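Local coordinates for protein glycosyl hydrolase, family 38 (Enterococcus faecalis, PDB 5KBP) that probably hydrolyses alpha-mannosidic linkages in carbohydrates, as a bacterial member of glycosyl hydrolase family 38, at residues Val9-His14 with Arg240-Ala245; Asp41-Glu44 with Glu48-Ser51; Phe186-Ala191 with Ser261-Tyr266; Ala216-Tyr221 with Asn225-Met230. All coordinates share one frame; numbering follows the deposited sequence.

Contact 1. Residues Val9-His14 with Arg240-Ala245; sequences VYIVSH and RDITKA
Ile-242 reaches the strand because its CG1 stands anti to the backbone N (chi1 -173°), and the turn at its second torsion then brings CD1 beside Ile-11. On the strand, Ile-11 and Ser-13 both point toward the helix start, and the hydroxyl of Ser-13 lies beside its own backbone N (chi1 -64°), ending near the isoleucine branch. Two touches carry the contact: CD1 of Ile-242 lies 4.3 Å from CG2 of Ile-11, methyl against methyl, and CG1 of Ile-242 lies 3.9 Å from OG of Ser-13, an apolar carbon leaning on a hydroxyl. That hydroxyl is satisfied elsewhere, by hydrogen bonds to OD1 of Asn-231 and NE2 of His-260, so the isoleucine packs on a group already held in place. Its two partners belong to strands 226-231 and 256-260, which flank strand 7-13 in a three-stranded parallel sheet. Helix 242-252 joins those outer strands in a beta-alpha-beta crossover that passes over the central one, and Ile-242, in its first turn, is what meets the central strand here. The backbones stay well apart, with 8.4 Å between CA of Ser-13 and CA of Ile-242. Asp-241 occupies the N-cap position, yet its carboxylate makes no capping bond; OD2 is hydrogen-bonded to OG of Ser-202 instead. The turn is closed by the backbone, N of Ala-245 bonding to O of Asp-241 at 3.1 Å. Ile-11 also packs on Phe-258 and Ile-200, which continue the apolar layer between sheet and helix.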
loop_
_atom_site.group_PDB
_atom_site.type_symbol
_atom_site.label_atom_id
_atom_site.label_comp_id
_atom_site.label_asym_id
_atom_site.label_seq_id
_atom_site.Cartn_x
_atom_site.Cartn_y
_atom_site.Cartn_z
ATOM N N VAL A 9 -44.085 10.949 -8.543
ATOM C CA VAL A 9 -43.061 9.913 -8.561
ATOM C C VAL A 9 -41.712 10.605 -8.699
ATOM O O VAL A 9 -41.393 11.154 -9.761
ATOM C CB VAL A 9 -43.290 8.907 -9.697
ATOM C CG1 VAL A 9 -42.274 7.793 -9.626
ATOM C CG2 VAL A 9 -44.706 8.349 -9.634
ATOM N N TYR A 10 -40.921 10.586 -7.629
ATOM C CA TYR A 10 -39.626 11.259 -7.588
ATOM C C TYR A 10 -38.538 10.252 -7.943
ATOM O O TYR A 10 -38.281 9.307 -7.188
ATOM C CB TYR A 10 -39.380 11.875 -6.212
ATOM C CG TYR A 10 -40.382 12.944 -5.836
ATOM C CD1 TYR A 10 -41.620 12.606 -5.305
ATOM C CD2 TYR A 10 -40.093 14.292 -6.012
ATOM C CE1 TYR A 10 -42.540 13.575 -4.962
ATOM C CE2 TYR A 10 -41.007 15.269 -5.670
ATOM C CZ TYR A 10 -42.229 14.904 -5.144
ATOM O OH TYR A 10 -43.146 15.871 -4.801
ATOM N N ILE A 11 -37.894 10.460 -9.086
ATOM C CA ILE A 11 -36.863 9.562 -9.593
ATOM C C ILE A 11 -35.508 10.202 -9.317
ATOM O O ILE A 11 -35.165 11.236 -9.901
ATOM C CB ILE A 11 -37.061 9.276 -11.086
ATOM C CG1 ILE A 11 -38.437 8.648 -11.313
ATOM C CG2 ILE A 11 -35.956 8.369 -11.605
ATOM C CD1 ILE A 11 -38.927 8.736 -12.734
ATOM N N VAL A 12 -34.735 9.588 -8.426
ATOM C CA VAL A 12 -33.428 10.094 -8.022
ATOM C C VAL A 12 -32.368 9.181 -8.622
ATOM O O VAL A 12 -32.214 8.028 -8.199
ATOM C CB VAL A 12 -33.294 10.171 -6.495
ATOM C CG1 VAL A 12 -31.879 10.580 -6.103
ATOM C CG2 VAL A 12 -34.315 11.145 -5.922
ATOM N N SER A 13 -31.637 9.691 -9.610
ATOM C CA SER A 13 -30.534 8.946 -10.198
ATOM C C SER A 13 -29.329 8.968 -9.266
ATOM O O SER A 13 -29.025 9.990 -8.644
ATOM C CB SER A 13 -30.161 9.526 -11.561
ATOM O OG SER A 13 -31.232 9.390 -12.479
ATOM N N HIS A 14 -28.647 7.832 -9.172
ATOM C CA HIS A 14 -27.529 7.681 -8.249
ATOM C C HIS A 14 -26.705 6.478 -8.684
ATOM O O HIS A 14 -26.993 5.831 -9.694
ATOM C CB HIS A 14 -28.018 7.505 -6.812
ATOM C CG HIS A 14 -28.508 6.122 -6.516
ATOM N ND1 HIS A 14 -27.709 5.154 -5.944
ATOM C CD2 HIS A 14 -29.709 5.536 -6.735
ATOM C CE1 HIS A 14 -28.400 4.036 -5.813
ATOM N NE2 HIS A 14 -29.617 4.241 -6.284
ATOM N N ARG A 240 -28.174 6.631 -19.402
ATOM C CA ARG A 240 -28.023 7.725 -20.356
ATOM C C ARG A 240 -29.362 8.191 -20.917
ATOM O O ARG A 240 -29.503 9.366 -21.272
ATOM C CB ARG A 240 -27.089 7.299 -21.488
ATOM C CG ARG A 240 -25.613 7.421 -21.142
ATOM C CD ARG A 240 -24.743 6.597 -22.076
ATOM N NE ARG A 240 -23.377 7.108 -22.136
ATOM C CZ ARG A 240 -22.337 6.420 -22.596
ATOM N NH1 ARG A 240 -22.501 5.177 -23.029
ATOM N NH2 ARG A 240 -21.131 6.971 -22.614
ATOM N N ASP A 241 -30.348 7.298 -21.006
ATOM C CA ASP A 241 -31.661 7.633 -21.544
ATOM C C ASP A 241 -32.699 7.849 -20.447
ATOM O O ASP A 241 -33.890 7.596 -20.661
ATOM C CB ASP A 241 -32.130 6.547 -22.512
ATOM C CG ASP A 241 -32.223 5.183 -21.856
ATOM O OD1 ASP A 241 -31.379 4.884 -20.986
ATOM O OD2 ASP A 241 -33.141 4.412 -22.205
ATOM N N ILE A 242 -32.268 8.315 -19.272
ATOM C CA ILE A 242 -33.200 8.509 -18.166
ATOM C C ILE A 242 -34.205 9.607 -18.489
ATOM O O ILE A 242 -35.360 9.547 -18.050
ATOM C CB ILE A 242 -32.429 8.804 -16.863
ATOM C CG1 ILE A 242 -33.384 8.843 -15.668
ATOM C CG2 ILE A 242 -31.643 10.105 -16.975
ATOM C CD1 ILE A 242 -34.111 7.537 -15.426
ATOM N N THR A 243 -33.803 10.611 -19.272
ATOM C CA THR A 243 -34.730 11.674 -19.651
ATOM C C THR A 243 -35.835 11.147 -20.558
ATOM O O THR A 243 -37.011 11.489 -20.376
ATOM C CB THR A 243 -33.966 12.812 -20.331
ATOM O OG1 THR A 243 -33.342 13.632 -19.335
ATOM C CG2 THR A 243 -34.895 13.665 -21.182
ATOM N N LYS A 244 -35.477 10.309 -21.533
ATOM C CA LYS A 244 -36.477 9.736 -22.430
ATOM C C LYS A 244 -37.448 8.832 -21.681
ATOM O O LYS A 244 -38.661 8.887 -21.915
ATOM C CB LYS A 244 -35.785 8.963 -23.552
ATOM C CG LYS A 244 -36.730 8.252 -24.506
ATOM C CD LYS A 244 -35.953 7.481 -25.558
ATOM C CE LYS A 244 -36.880 6.759 -26.520
ATOM N NZ LYS A 244 -36.118 6.026 -27.569
ATOM N N ALA A 245 -36.934 7.994 -20.777
ATOM C CA ALA A 245 -37.794 7.047 -20.074
ATOM C C ALA A 245 -38.784 7.757 -19.158
ATOM O O ALA A 245 -39.921 7.301 -18.989
ATOM C CB ALA A 245 -36.945 6.061 -19.278
#

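Contact 2. Residues Asp41-Glu44 with Glu48-Ser51; sequences DLIE and EFNS
This is a short-range, partly buried apolar contact between Leu-42 and Ile-43, near the end of helix 25-45, and Phe-49 in the loop leading on to strand 52-53. The Phe-49 ring is the centre of it. CB of Leu-42 sits over one ring face, displaced toward the rim, in a CH-pi contact 4.0 Å from the ring centroid and only 13° off its normal. The two side chains meet at about a right angle, and CD1 of Leu-42 stands over the rim of the same face, 3.7 Å from CE1 of Phe-49. Ile-43 approaches CE2 of Phe-49 obliquely with CG1, at 3.8 Å. Phe-49 can take this place because its CG is anti to the backbone N (chi1 -168°), which throws the ring toward the helix. The connection from helix 25-45 to strand 52-53 in the alpha/beta domain turns back here, so that the loop packs on the helix it has just left. Lys-83 fastens the loop backbone, its NZ bonding to O of both Phe-49 and Asn-50, while the ring of His-260 meets that of Phe-49 edge-to-face. Asn-50 and Ser-51 point away from the helix; OG of Ser-51 donates to OD1 of Asn-50 at 2.8 Å, tilted 27° from the carbonyl plane, and OD1 also accepts from ND2 of Asn-262.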
loop_
_atom_site.group_PDB
_atom_site.type_symbol
_atom_site.label_atom_id
_atom_site.label_comp_id
_atom_site.label_asym_id
_atom_site.label_seq_id
_atom_site.Cartn_x
_atom_site.Cartn_y
_atom_site.Cartn_z
ATOM N N ASP A 41 -21.282 14.373 -18.595
ATOM C CA ASP A 41 -21.801 14.462 -19.957
ATOM C C ASP A 41 -23.290 14.790 -19.947
ATOM O O ASP A 41 -23.751 15.665 -20.689
ATOM C CB ASP A 41 -21.533 13.147 -20.693
ATOM C CG ASP A 41 -21.647 13.280 -22.203
ATOM O OD1 ASP A 41 -22.528 14.021 -22.687
ATOM O OD2 ASP A 41 -20.852 12.626 -22.910
ATOM N N LEU A 42 -24.055 14.099 -19.101
ATOM C CA LEU A 42 -25.491 14.350 -19.020
ATOM C C LEU A 42 -25.786 15.705 -18.386
ATOM O O LEU A 42 -26.736 16.388 -18.785
ATOM C CB LEU A 42 -26.171 13.232 -18.229
ATOM C CG LEU A 42 -26.291 11.870 -18.914
ATOM C CD1 LEU A 42 -26.654 10.796 -17.904
ATOM C CD2 LEU A 42 -27.328 11.935 -20.026
ATOM N N ILE A 43 -24.986 16.109 -17.397
ATOM C CA ILE A 43 -25.235 17.368 -16.703
ATOM C C ILE A 43 -25.004 18.553 -17.634
ATOM O O ILE A 43 -25.741 19.547 -17.594
ATOM C CB ILE A 43 -24.361 17.454 -15.438
ATOM C CG1 ILE A 43 -24.887 16.503 -14.361
ATOM C CG2 ILE A 43 -24.294 18.880 -14.913
ATOM C CD1 ILE A 43 -24.086 16.526 -13.077
ATOM N N GLU A 44 -23.997 18.461 -18.498
ATOM C CA GLU A 44 -23.618 19.568 -19.364
ATOM C C GLU A 44 -24.397 19.613 -20.672
ATOM O O GLU A 44 -24.278 20.600 -21.408
ATOM C CB GLU A 44 -22.119 19.500 -19.672
ATOM C CG GLU A 44 -21.232 19.671 -18.450
ATOM C CD GLU A 44 -19.834 19.125 -18.662
ATOM O OE1 GLU A 44 -19.047 19.113 -17.692
ATOM O OE2 GLU A 44 -19.522 18.704 -19.795
ATOM N N GLU A 48 -33.023 18.184 -19.488
ATOM C CA GLU A 48 -34.001 17.609 -18.579
ATOM C C GLU A 48 -33.367 16.798 -17.459
ATOM O O GLU A 48 -34.081 16.364 -16.549
ATOM C CB GLU A 48 -34.987 16.728 -19.355
ATOM C CG GLU A 48 -35.649 17.429 -20.530
ATOM C CD GLU A 48 -36.551 18.568 -20.100
ATOM O OE1 GLU A 48 -37.055 18.535 -18.958
ATOM O OE2 GLU A 48 -36.754 19.501 -20.906
ATOM N N PHE A 49 -32.055 16.586 -17.503
ATOM C CA PHE A 49 -31.354 15.885 -16.432
ATOM C C PHE A 49 -31.282 16.790 -15.209
ATOM O O PHE A 49 -30.539 17.776 -15.198
ATOM C CB PHE A 49 -29.959 15.476 -16.897
ATOM C CG PHE A 49 -29.268 14.517 -15.970
ATOM C CD1 PHE A 49 -29.455 13.151 -16.104
ATOM C CD2 PHE A 49 -28.431 14.979 -14.967
ATOM C CE1 PHE A 49 -28.822 12.263 -15.254
ATOM C CE2 PHE A 49 -27.796 14.096 -14.113
ATOM C CZ PHE A 49 -27.991 12.736 -14.258
ATOM N N ASN A 50 -32.058 16.459 -14.178
ATOM C CA ASN A 50 -32.141 17.290 -12.983
ATOM C C ASN A 50 -30.836 17.267 -12.198
ATOM O O ASN A 50 -30.157 18.294 -12.084
ATOM C CB ASN A 50 -33.299 16.830 -12.097
ATOM C CG ASN A 50 -33.399 17.622 -10.810
ATOM O OD1 ASN A 50 -32.925 17.186 -9.761
ATOM N ND2 ASN A 50 -34.020 18.793 -10.881
ATOM N N SER A 51 -30.477 16.108 -11.654
ATOM C CA SER A 51 -29.289 16.001 -10.821
ATOM C C SER A 51 -28.885 14.537 -10.714
ATOM O O SER A 51 -29.578 13.639 -11.199
ATOM C CB SER A 51 -29.527 16.602 -9.432
ATOM O OG SER A 51 -30.621 15.971 -8.789
#

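Contact 3. Residues Phe186-Ala191 with Ser261-Tyr266; sequences FGLLFA and SNFDDY
Strand 186-189 and the first turn of helix 263-270 face each other with their backbones far apart, 10.3 Å between CA of Leu-188 and CA of Phe-263, so long side chains must bridge the gap. They join two parts of the family 38 N-terminal alpha/beta domain: an inner strand of its mixed sheet and the helix that follows strand 256-260 of its parallel sheet. Beyond the strand, Phe-190 centres an inverse gamma turn. Leu-188, with CG anti to the backbone N (chi1 -177°), sets both methyls against ring edges. CD1 serves Tyr-266 alone, in the ring plane, 3.8 Å from CE2; CD2 touches both CE2 of Tyr-266, at 3.9 Å, and the edge of Phe-263, 4.1 Å from CE1. Phe-190 and Phe-263 reach in from opposite directions, and CZ of Phe-263 lies at the edge of the Phe-190 ring, near its plane, 4.1 Å from CZ of Phe-190. Leu-228 and Met-230 of strand 226-231 pack against this cluster, and OH of Tyr-266 is hydrogen-bonded to O of His-226. Asn-262 is the N-cap of the helix: its OD1 accepts from N of Asp-265 at 3.0 Å, with the donor 36° out of the carbonyl plane.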
loop_
_atom_site.group_PDB
_atom_site.type_symbol
_atom_site.label_atom_id
_atom_site.label_comp_id
_atom_site.label_asym_id
_atom_site.label_seq_id
_atom_site.Cartn_x
_atom_site.Cartn_y
_atom_site.Cartn_z
ATOM N N PHE A 186 -36.076 12.458 11.129
ATOM C CA PHE A 186 -36.952 11.852 10.135
ATOM C C PHE A 186 -36.219 10.710 9.441
ATOM O O PHE A 186 -35.105 10.893 8.941
ATOM C CB PHE A 186 -37.414 12.888 9.110
ATOM C CG PHE A 186 -38.215 12.305 7.982
ATOM C CD1 PHE A 186 -39.511 11.866 8.194
ATOM C CD2 PHE A 186 -37.672 12.193 6.713
ATOM C CE1 PHE A 186 -40.250 11.325 7.161
ATOM C CE2 PHE A 186 -38.409 11.654 5.675
ATOM C CZ PHE A 186 -39.699 11.220 5.900
ATOM N N GLY A 187 -36.845 9.537 9.413
ATOM C CA GLY A 187 -36.255 8.348 8.824
ATOM C C GLY A 187 -36.901 8.026 7.486
ATOM O O GLY A 187 -38.125 7.931 7.385
ATOM N N LEU A 188 -36.058 7.862 6.468
ATOM C CA LEU A 188 -36.491 7.494 5.123
ATOM C C LEU A 188 -35.955 6.101 4.822
ATOM O O LEU A 188 -34.746 5.920 4.640
ATOM C CB LEU A 188 -36.003 8.511 4.092
ATOM C CG LEU A 188 -36.435 8.290 2.639
ATOM C CD1 LEU A 188 -37.952 8.269 2.530
ATOM C CD2 LEU A 188 -35.842 9.356 1.728
ATOM N N LEU A 189 -36.849 5.120 4.769
ATOM C CA LEU A 189 -36.474 3.728 4.565
ATOM C C LEU A 189 -36.604 3.361 3.094
ATOM O O LEU A 189 -37.629 3.646 2.464
ATOM C CB LEU A 189 -37.347 2.800 5.412
ATOM C CG LEU A 189 -37.234 1.307 5.099
ATOM C CD1 LEU A 189 -35.857 0.774 5.469
ATOM C CD2 LEU A 189 -38.330 0.523 5.806
ATOM N N PHE A 190 -35.563 2.729 2.549
ATOM C CA PHE A 190 -35.635 2.131 1.217
ATOM C C PHE A 190 -36.377 0.804 1.359
ATOM O O PHE A 190 -35.791 -0.281 1.380
ATOM C CB PHE A 190 -34.244 1.947 0.621
ATOM C CG PHE A 190 -33.464 3.227 0.488
ATOM C CD1 PHE A 190 -33.908 4.240 -0.344
ATOM C CD2 PHE A 190 -32.281 3.410 1.184
ATOM C CE1 PHE A 190 -33.193 5.416 -0.470
ATOM C CE2 PHE A 190 -31.561 4.583 1.062
ATOM C CZ PHE A 190 -32.018 5.588 0.233
ATOM N N ALA A 191 -37.706 0.905 1.476
ATOM C CA ALA A 191 -38.522 -0.277 1.734
ATOM C C ALA A 191 -38.474 -1.259 0.574
ATOM O O ALA A 191 -38.683 -2.462 0.769
ATOM C CB ALA A 191 -39.965 0.132 2.029
ATOM N N SER A 261 -35.773 14.122 -9.951
ATOM C CA SER A 261 -35.633 14.976 -8.778
ATOM C C SER A 261 -34.370 14.669 -7.983
ATOM O O SER A 261 -33.374 14.191 -8.535
ATOM C CB SER A 261 -36.866 14.834 -7.881
ATOM O OG SER A 261 -36.916 15.861 -6.906
ATOM N N ASN A 262 -34.410 14.949 -6.685
ATOM C CA ASN A 262 -33.254 14.796 -5.813
ATOM C C ASN A 262 -33.751 14.709 -4.377
ATOM O O ASN A 262 -34.914 14.993 -4.084
ATOM C CB ASN A 262 -32.265 15.952 -5.989
ATOM C CG ASN A 262 -32.934 17.309 -5.893
ATOM O OD1 ASN A 262 -33.209 17.799 -4.799
ATOM N ND2 ASN A 262 -33.195 17.925 -7.041
ATOM N N PHE A 263 -32.844 14.317 -3.479
ATOM C CA PHE A 263 -33.233 14.089 -2.092
ATOM C C PHE A 263 -33.660 15.374 -1.392
ATOM O O PHE A 263 -34.529 15.334 -0.514
ATOM C CB PHE A 263 -32.092 13.423 -1.327
ATOM C CG PHE A 263 -32.042 11.937 -1.499
ATOM C CD1 PHE A 263 -33.071 11.144 -1.022
ATOM C CD2 PHE A 263 -30.969 11.330 -2.131
ATOM C CE1 PHE A 263 -33.036 9.774 -1.174
ATOM C CE2 PHE A 263 -30.926 9.960 -2.285
ATOM C CZ PHE A 263 -31.961 9.181 -1.806
ATOM N N ASP A 264 -33.074 16.515 -1.760
ATOM C CA ASP A 264 -33.461 17.778 -1.138
ATOM C C ASP A 264 -34.913 18.123 -1.446
ATOM O O ASP A 264 -35.675 18.513 -0.554
ATOM C CB ASP A 264 -32.532 18.898 -1.602
ATOM C CG ASP A 264 -31.122 18.733 -1.083
ATOM O OD1 ASP A 264 -30.965 18.374 0.103
ATOM O OD2 ASP A 264 -30.171 18.956 -1.861
ATOM N N ASP A 265 -35.315 17.985 -2.712
ATOM C CA ASP A 265 -36.688 18.302 -3.094
ATOM C C ASP A 265 -37.673 17.271 -2.555
ATOM O O ASP A 265 -38.774 17.629 -2.122
ATOM C CB ASP A 265 -36.802 18.404 -4.615
ATOM C CG ASP A 265 -36.118 19.637 -5.168
ATOM O OD1 ASP A 265 -35.861 20.575 -4.384
ATOM O OD2 ASP A 265 -35.844 19.673 -6.387
ATOM N N TYR A 266 -37.303 15.989 -2.576
ATOM C CA TYR A 266 -38.205 14.954 -2.079
ATOM C C TYR A 266 -38.451 15.107 -0.583
ATOM O O TYR A 266 -39.597 15.044 -0.122
ATOM C CB TYR A 266 -37.645 13.565 -2.390
ATOM C CG TYR A 266 -38.506 12.440 -1.853
ATOM C CD1 TYR A 266 -39.727 12.136 -2.439
ATOM C CD2 TYR A 266 -38.099 11.685 -0.760
ATOM C CE1 TYR A 266 -40.522 11.111 -1.953
ATOM C CE2 TYR A 266 -38.887 10.656 -0.268
ATOM C CZ TYR A 266 -40.097 10.375 -0.869
ATOM O OH TYR A 266 -40.887 9.354 -0.386
#

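Contact 4. Residues Ala216-Tyr221 with Asn225-Met230; sequences ADVERY and NHLLMM
Val-218 points its two methyls at different residues of the strand, one on Leu-227 and the other on Met-229. CG1, anti to the backbone N (chi1 178°), meets Leu-227 at 3.6 Å from CB and also lies against its CD2. CG2 turns the other way and stands 3.5 Å from SD of Met-229, near the carbonyl oxygen of Leu-228. The valine lies slantwise to both side chains. Met-229 can offer its sulfur because its chain is bent at both the second and third torsions (chi2 -62°, chi3 -58°), folding the thioether back toward the helix. Helix 204-219 and strand 226-231 are consecutive, linked by a short connection, and form an alpha-beta unit in which the end of the helix lies on one face of the parallel sheet. Leu-227 and Met-229 share that face with Val-9 of the neighbouring strand 7-13, which both touch; Leu-228 leads its side chain away from the helix, to Phe-263 and Tyr-266 of helix 263-270. At the border of the contact, CG of Glu-219 lies 4.1 Å from CD2 of Leu-227, its chain running extended beyond. The carboxylate looks elsewhere: OE1 is hydrogen-bonded to OH of Tyr-256, and OE2 forms a salt bridge with NZ of Lys-7, so both oxygens have partners. Tyr-256 belongs to a calcium site seen in this protein, although no calcium is bound to this chain. Asn-196, which Val-218 and Met-229 both touch, is hydrogen-bonded to the strand backbone: ND2 to O of Leu-228, OD1 to N of Met-230.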
loop_
_atom_site.group_PDB
_atom_site.type_symbol
_atom_site.label_atom_id
_atom_site.label_comp_id
_atom_site.label_asym_id
_atom_site.label_seq_id
_atom_site.Cartn_x
_atom_site.Cartn_y
_atom_site.Cartn_z
ATOM N N ALA A 216 -46.820 -0.251 -7.632
ATOM C CA ALA A 216 -47.506 -1.022 -6.602
ATOM C C ALA A 216 -46.586 -1.333 -5.430
ATOM O O ALA A 216 -47.042 -1.381 -4.282
ATOM C CB ALA A 216 -48.067 -2.314 -7.196
ATOM N N ASP A 217 -45.295 -1.542 -5.695
ATOM C CA ASP A 217 -44.352 -1.829 -4.620
ATOM C C ASP A 217 -44.156 -0.617 -3.720
ATOM O O ASP A 217 -44.169 -0.735 -2.489
ATOM C CB ASP A 217 -43.013 -2.284 -5.204
ATOM C CG ASP A 217 -43.112 -3.615 -5.925
ATOM O OD1 ASP A 217 -44.022 -4.405 -5.596
ATOM O OD2 ASP A 217 -42.273 -3.876 -6.815
ATOM N N VAL A 218 -43.979 0.563 -4.318
ATOM C CA VAL A 218 -43.739 1.768 -3.530
ATOM C C VAL A 218 -45.001 2.198 -2.793
ATOM O O VAL A 218 -44.931 2.683 -1.657
ATOM C CB VAL A 218 -43.197 2.887 -4.439
ATOM C CG1 VAL A 218 -42.989 4.166 -3.651
ATOM C CG2 VAL A 218 -41.897 2.449 -5.075
ATOM N N GLU A 219 -46.171 2.021 -3.412
ATOM C CA GLU A 219 -47.417 2.404 -2.759
ATOM C C GLU A 219 -47.775 1.489 -1.593
ATOM O O GLU A 219 -48.619 1.863 -0.773
ATOM C CB GLU A 219 -48.558 2.425 -3.778
ATOM C CG GLU A 219 -48.578 3.662 -4.658
ATOM C CD GLU A 219 -49.569 3.551 -5.799
ATOM O OE1 GLU A 219 -49.182 3.838 -6.951
ATOM O OE2 GLU A 219 -50.732 3.171 -5.546
ATOM N N ARG A 220 -47.156 0.308 -1.500
ATOM C CA ARG A 220 -47.427 -0.577 -0.370
ATOM C C ARG A 220 -47.062 0.075 0.956
ATOM O O ARG A 220 -47.689 -0.214 1.982
ATOM C CB ARG A 220 -46.666 -1.898 -0.527
ATOM C CG ARG A 220 -47.357 -2.931 -1.405
ATOM C CD ARG A 220 -46.418 -4.079 -1.769
ATOM N NE ARG A 220 -46.448 -5.181 -0.808
ATOM C CZ ARG A 220 -47.372 -6.137 -0.798
ATOM N NH1 ARG A 220 -48.359 -6.120 -1.685
ATOM N NH2 ARG A 220 -47.318 -7.107 0.106
ATOM N N TYR A 221 -46.060 0.960 0.961
ATOM C CA TYR A 221 -45.574 1.549 2.201
ATOM C C TYR A 221 -45.542 3.073 2.169
ATOM O O TYR A 221 -44.956 3.684 3.067
ATOM C CB TYR A 221 -44.175 1.017 2.530
ATOM C CG TYR A 221 -43.969 -0.431 2.151
ATOM C CD1 TYR A 221 -44.521 -1.456 2.910
ATOM C CD2 TYR A 221 -43.217 -0.774 1.036
ATOM C CE1 TYR A 221 -44.330 -2.782 2.565
ATOM C CE2 TYR A 221 -43.021 -2.097 0.685
ATOM C CZ TYR A 221 -43.580 -3.096 1.452
ATOM O OH TYR A 221 -43.385 -4.412 1.103
ATOM N N ASN A 225 -48.556 10.927 -0.838
ATOM C CA ASN A 225 -48.679 10.765 -2.281
ATOM C C ASN A 225 -47.356 10.969 -3.007
ATOM O O ASN A 225 -47.341 11.016 -4.242
ATOM C CB ASN A 225 -49.728 11.731 -2.834
ATOM C CG ASN A 225 -51.122 11.425 -2.328
ATOM O OD1 ASN A 225 -51.476 10.265 -2.119
ATOM N ND2 ASN A 225 -51.921 12.465 -2.125
ATOM N N HIS A 226 -46.253 11.090 -2.272
ATOM C CA HIS A 226 -44.937 11.330 -2.848
ATOM C C HIS A 226 -44.129 10.039 -2.785
ATOM O O HIS A 226 -43.869 9.515 -1.695
ATOM C CB HIS A 226 -44.227 12.463 -2.108
ATOM C CG HIS A 226 -45.012 13.738 -2.073
ATOM N ND1 HIS A 226 -45.027 14.633 -3.121
ATOM C CD2 HIS A 226 -45.820 14.261 -1.121
ATOM C CE1 HIS A 226 -45.805 15.655 -2.814
ATOM N NE2 HIS A 226 -46.298 15.454 -1.606
ATOM N N LEU A 227 -43.737 9.534 -3.950
ATOM C CA LEU A 227 -43.110 8.229 -4.084
ATOM C C LEU A 227 -41.659 8.388 -4.519
ATOM O O LEU A 227 -41.338 9.256 -5.336
ATOM C CB LEU A 227 -43.875 7.375 -5.098
ATOM C CG LEU A 227 -45.399 7.429 -4.954
ATOM C CD1 LEU A 227 -46.082 6.948 -6.223
ATOM C CD2 LEU A 227 -45.849 6.610 -3.759
ATOM N N LEU A 228 -40.788 7.541 -3.975
ATOM C CA LEU A 228 -39.352 7.614 -4.218
ATOM C C LEU A 228 -38.915 6.418 -5.055
ATOM O O LEU A 228 -39.080 5.268 -4.633
ATOM C CB LEU A 228 -38.577 7.659 -2.900
ATOM C CG LEU A 228 -37.056 7.799 -3.006
ATOM C CD1 LEU A 228 -36.667 9.157 -3.564
ATOM C CD2 LEU A 228 -36.395 7.566 -1.656
ATOM N N MET A 229 -38.364 6.693 -6.234
ATOM C CA MET A 229 -37.777 5.676 -7.099
ATOM C C MET A 229 -36.275 5.922 -7.172
ATOM O O MET A 229 -35.838 6.966 -7.670
ATOM C CB MET A 229 -38.394 5.710 -8.498
ATOM C CG MET A 229 -39.894 5.471 -8.536
ATOM S SD MET A 229 -40.379 3.848 -7.923
ATOM C CE MET A 229 -39.453 2.781 -9.022
ATOM N N MET A 230 -35.493 4.970 -6.675
ATOM C CA MET A 230 -34.039 5.092 -6.648
ATOM C C MET A 230 -33.474 4.532 -7.950
ATOM O O MET A 230 -33.436 3.314 -8.150
ATOM C CB MET A 230 -33.465 4.374 -5.431
ATOM C CG MET A 230 -33.890 4.995 -4.109
ATOM S SD MET A 230 -33.359 6.714 -3.954
ATOM C CE MET A 230 -31.581 6.514 -4.036
#

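In the fold
Contacts 1, 3 and 4 are buried, contact 2 only partly. Contacts 1 and 4 share one parallel sheet, N and O of Tyr-10 bonding to the backbones of Leu-227 and Met-229. Contact 3 joins the helix following strand 256-260 of that sheet to strand 184-189 of the mixed sheet; it meets contact 1 through Ser-261 and Ile-11, and contact 4 through Tyr-266 with His-226 and Phe-263 with Met-230. Contact 2 abuts contact 1 through Phe-49 and Ile-242, and contact 3 through Asn-50 and Asn-262. Branched aliphatic side chains carry contacts 1 and 4, against a hydroxyl in the first and a thioether in the second; aromatic rings are central in contacts 2 and 3.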